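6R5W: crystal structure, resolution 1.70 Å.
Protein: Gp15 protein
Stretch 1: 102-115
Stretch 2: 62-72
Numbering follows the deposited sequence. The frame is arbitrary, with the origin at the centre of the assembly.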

# COMPACT_ATOMS: atom_id res chain seq x y z
N SER A 102 -12.92 -28.22 25.57
CA SER A 102 -11.79 -29.13 25.64
C SER A 102 -10.45 -28.48 25.43
O SER A 102 -9.41 -29.15 25.65
CB SER A 102 -11.97 -30.23 24.58
OG SER A 102 -12.00 -29.62 23.28
N GLY A 103 -10.41 -27.20 25.03
CA GLY A 103 -9.13 -26.63 24.67
C GLY A 103 -8.74 -26.89 23.24
O GLY A 103 -7.61 -26.54 22.83
N THR A 104 -9.58 -27.63 22.52
CA THR A 104 -9.31 -28.04 21.15
C THR A 104 -10.53 -27.84 20.29
O THR A 104 -11.64 -27.60 20.77
CB THR A 104 -8.92 -29.53 21.10
OG1 THR A 104 -10.11 -30.32 21.39
CG2 THR A 104 -7.90 -29.82 22.11
N GLY A 105 -10.34 -27.91 18.97
CA GLY A 105 -11.45 -27.66 18.10
C GLY A 105 -11.60 -26.21 17.70
O GLY A 105 -10.67 -25.39 17.86
N ILE A 106 -12.77 -25.89 17.16
CA ILE A 106 -13.04 -24.57 16.62
C ILE A 106 -13.33 -23.58 17.75
O ILE A 106 -14.32 -23.70 18.47
CB ILE A 106 -14.20 -24.59 15.63
CG1 ILE A 106 -13.79 -25.41 14.36
CG2 ILE A 106 -14.58 -23.19 15.18
CD1 ILE A 106 -14.95 -25.72 13.40
N CYS A 107 -12.46 -22.60 17.90
CA CYS A 107 -12.59 -21.59 18.97
C CYS A 107 -13.25 -20.30 18.51
O CYS A 107 -13.70 -19.52 19.34
CB CYS A 107 -11.23 -21.32 19.58
SG CYS A 107 -10.02 -20.45 18.43
N ALA A 108 -13.36 -20.07 17.21
CA ALA A 108 -13.91 -18.88 16.61
C ALA A 108 -13.94 -19.07 15.11
O ALA A 108 -13.21 -19.92 14.57
CB ALA A 108 -13.06 -17.62 16.93
N THR A 109 -14.82 -18.31 14.47
CA THR A 109 -15.03 -18.31 13.02
C THR A 109 -15.10 -16.88 12.52
O THR A 109 -15.80 -16.06 13.10
CB THR A 109 -16.37 -19.03 12.62
OG1 THR A 109 -16.36 -20.36 13.15
CG2 THR A 109 -16.51 -19.07 11.14
N LEU A 110 -14.35 -16.56 11.47
CA LEU A 110 -14.38 -15.21 10.93
C LEU A 110 -15.55 -15.06 9.97
O LEU A 110 -16.05 -16.06 9.40
CB LEU A 110 -13.09 -14.92 10.18
CG LEU A 110 -11.80 -14.87 11.08
CD1 LEU A 110 -10.99 -16.09 10.85
CD2 LEU A 110 -11.03 -13.66 10.76
N PRO A 111 -15.96 -13.83 9.69
CA PRO A 111 -17.02 -13.61 8.71
C PRO A 111 -16.68 -14.17 7.33
O PRO A 111 -15.51 -14.19 6.92
CB PRO A 111 -17.13 -12.07 8.63
CG PRO A 111 -16.45 -11.56 9.81
CD PRO A 111 -15.40 -12.56 10.18
N THR A 112 -17.74 -14.52 6.58
CA THR A 112 -17.57 -15.11 5.25
C THR A 112 -16.77 -14.23 4.27
O THR A 112 -16.05 -14.74 3.41
CB THR A 112 -18.96 -15.47 4.66
OG1 THR A 112 -19.77 -14.31 4.49
CG2 THR A 112 -19.67 -16.43 5.57
N PHE A 113 -16.92 -12.89 4.33
CA PHE A 113 -16.13 -12.08 3.42
C PHE A 113 -14.61 -12.10 3.76
O PHE A 113 -13.80 -11.57 2.95
CB PHE A 113 -16.61 -10.62 3.36
CG PHE A 113 -16.27 -9.77 4.59
CD1 PHE A 113 -17.03 -9.82 5.72
CD2 PHE A 113 -15.18 -8.92 4.57
CE1 PHE A 113 -16.73 -9.04 6.82
CE2 PHE A 113 -14.87 -8.16 5.68
CZ PHE A 113 -15.65 -8.23 6.80
N LEU A 114 -14.21 -12.68 4.89
CA LEU A 114 -12.79 -12.86 5.20
C LEU A 114 -12.37 -14.31 5.01
O LEU A 114 -11.39 -14.75 5.59
CB LEU A 114 -12.50 -12.37 6.61
CG LEU A 114 -12.74 -10.87 6.79
CD1 LEU A 114 -12.31 -10.50 8.21
CD2 LEU A 114 -11.98 -10.03 5.75
N ALA A 115 -13.12 -15.10 4.23
CA ALA A 115 -12.68 -16.47 3.97
C ALA A 115 -11.32 -16.46 3.25
O ALA A 115 -11.08 -15.62 2.39
CB ALA A 115 -13.71 -17.20 3.10
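Stretch 2 (62-72) SVTLTPKNGFV

How does stretch 2 run along stretch 1? The two segments run in opposite directions: Lys68 lies beside Cys107, Pro67 beside Ala108, and Val63, farther back, faces Pro111. Stretch 2 enters as a strand already under way at Ser62, continues extended through Thr66 and Pro67, and closes in a type I' turn from Lys68 to Phe71, held by Phe71 N to Lys68 O at 3.0 Å. Asn69 (57/38) and Gly70 (87/-14) take the positive phi angles this turn requires. The backbones come closest near Lys68, where Lys68 N donates to Cys107 O at 2.8 Å; the same carbonyl oxygen, Cys107 O, lies 3.2 Å from Pro67 CA in a CA-H...O contact. Two residues along each chain, water 1 bridges the backbones, donating to Thr66 O at 2.7 Å and accepting from Thr109 N at 3.0 Å.

What places the ring of Phe71? Its CA-to-CB bond points toward stretch 1, and chi1 of -76° (m) with chi2 of -89° turns one ring face to Cys107 CB, which stands 3.4 Å from the Phe71 ring centroid, 14° off the normal. Cys107 is in the p rotamer (68°), which leaves its SG farther off, 5.0 Å from the same Phe71 centroid. Thr104 O meets the ring edge, 3.4 Å from Phe71 CE2, and Gly103 C is 3.4 Å from Phe71 CZ.

Why do Lys68 and Asn69 hold the conformations they do? Lys68 follows an m, t, p, t path that carries its aliphatic chain past Ala108, with Lys68 CD 3.9 Å from Ala108 CA, and brings the ammonium to Thr109: Lys68 NZ donates to Thr109 OG1 at 2.8 Å. The CA-to-CB bond of Asn69 points toward stretch 1, and with chi1 of -68° (m) and chi2 of -51° its amide reaches the strand, Asn69 ND2 donating to Ile106 O at 2.7 Å with a nearly linear angle of 178°.

What fills the contact at the strand end of stretch 2? The CA-to-CB bonds of Val63 and Leu65 both point toward stretch 1, while Thr64 between them is out of reach, the alternation of an extended backbone. Leu65, m and t, sets both methyls against Leu110, CD1 and CD2 each 4.1 Å from Leu110 CG, and Leu65 CD2 also lies 4.2 Å from Pro111 CD. Val63 (m) sets CG2 4.1 Å from Pro111 CD and 4.3 Å from Leu114 CD1, and its CG1 meets the ring edge of Phe113 at CZ, 4.4 Å away. These are apolar contacts without hydrogen bonds.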

# COMPACT_ATOMS: atom_id res chain seq x y z
N SER A 62 -11.62 -3.44 11.25
CA SER A 62 -11.61 -4.46 12.27
C SER A 62 -12.99 -5.09 12.46
O SER A 62 -14.00 -4.43 12.21
CB SER A 62 -11.11 -3.93 13.64
OG SER A 62 -12.12 -3.19 14.23
N VAL A 63 -13.00 -6.35 12.88
CA VAL A 63 -14.21 -7.03 13.34
C VAL A 63 -13.88 -7.82 14.59
O VAL A 63 -12.79 -8.37 14.72
CB VAL A 63 -14.85 -8.02 12.30
CG1 VAL A 63 -15.31 -7.31 11.14
CG2 VAL A 63 -13.85 -9.16 11.96
N THR A 64 -14.84 -7.88 15.55
CA THR A 64 -14.66 -8.68 16.74
C THR A 64 -15.19 -10.10 16.54
O THR A 64 -16.23 -10.28 15.91
CB THR A 64 -15.41 -8.06 17.93
OG1 THR A 64 -14.81 -6.84 18.30
CG2 THR A 64 -15.38 -8.99 19.11
N LEU A 65 -14.46 -11.09 17.02
CA LEU A 65 -14.84 -12.49 16.90
C LEU A 65 -15.36 -13.01 18.23
O LEU A 65 -14.71 -12.82 19.29
CB LEU A 65 -13.63 -13.36 16.48
CG LEU A 65 -12.84 -12.89 15.27
CD1 LEU A 65 -11.73 -13.94 15.03
CD2 LEU A 65 -13.67 -12.70 14.05
N THR A 66 -16.41 -13.77 18.17
CA THR A 66 -17.05 -14.38 19.34
C THR A 66 -16.52 -15.80 19.57
O THR A 66 -16.57 -16.63 18.66
CB THR A 66 -18.55 -14.43 19.13
OG1 THR A 66 -19.05 -13.11 18.93
CG2 THR A 66 -19.21 -15.07 20.34
N PRO A 67 -16.05 -16.11 20.77
CA PRO A 67 -15.53 -17.46 21.02
C PRO A 67 -16.64 -18.49 20.97
O PRO A 67 -17.80 -18.19 21.25
CB PRO A 67 -14.91 -17.38 22.42
CG PRO A 67 -15.42 -16.10 22.98
CD PRO A 67 -15.84 -15.20 21.91
N LYS A 68 -16.27 -19.69 20.55
CA LYS A 68 -17.23 -20.76 20.30
C LYS A 68 -16.84 -22.01 21.08
O LYS A 68 -15.71 -22.17 21.56
CB LYS A 68 -17.32 -21.16 18.81
CG LYS A 68 -17.73 -20.05 17.88
CD LYS A 68 -17.53 -20.40 16.44
CE LYS A 68 -18.59 -21.29 15.90
NZ LYS A 68 -18.75 -21.08 14.42
N ASN A 69 -17.80 -22.93 21.21
CA ASN A 69 -17.53 -24.27 21.71
C ASN A 69 -16.90 -24.28 23.09
O ASN A 69 -16.02 -25.10 23.39
CB ASN A 69 -16.64 -25.02 20.71
CG ASN A 69 -17.34 -25.32 19.46
OD1 ASN A 69 -18.45 -25.87 19.47
ND2 ASN A 69 -16.74 -24.96 18.34
N GLY A 70 -17.35 -23.35 23.95
CA GLY A 70 -16.89 -23.31 25.30
C GLY A 70 -15.62 -22.53 25.53
O GLY A 70 -15.30 -22.25 26.69
N PHE A 71 -14.88 -22.19 24.48
CA PHE A 71 -13.72 -21.34 24.66
C PHE A 71 -14.16 -19.97 25.23
O PHE A 71 -15.27 -19.47 24.95
CB PHE A 71 -13.01 -21.11 23.33
CG PHE A 71 -12.18 -22.28 22.84
CD1 PHE A 71 -10.86 -22.38 23.22
CD2 PHE A 71 -12.71 -23.19 21.99
CE1 PHE A 71 -10.04 -23.40 22.78
CE2 PHE A 71 -11.87 -24.23 21.47
CZ PHE A 71 -10.59 -24.34 21.89
N VAL A 72 -13.22 -19.32 25.90
CA VAL A 72 -13.42 -17.95 26.35
C VAL A 72 -12.38 -17.07 25.65
O VAL A 72 -11.30 -17.54 25.26
CB VAL A 72 -13.31 -17.82 27.88
CG1 VAL A 72 -14.46 -18.62 28.55
CG2 VAL A 72 -11.96 -18.28 28.42
O HOH W 1 -16.84 -16.72 16.02
O HOH W 2 -14.04 -27.18 22.85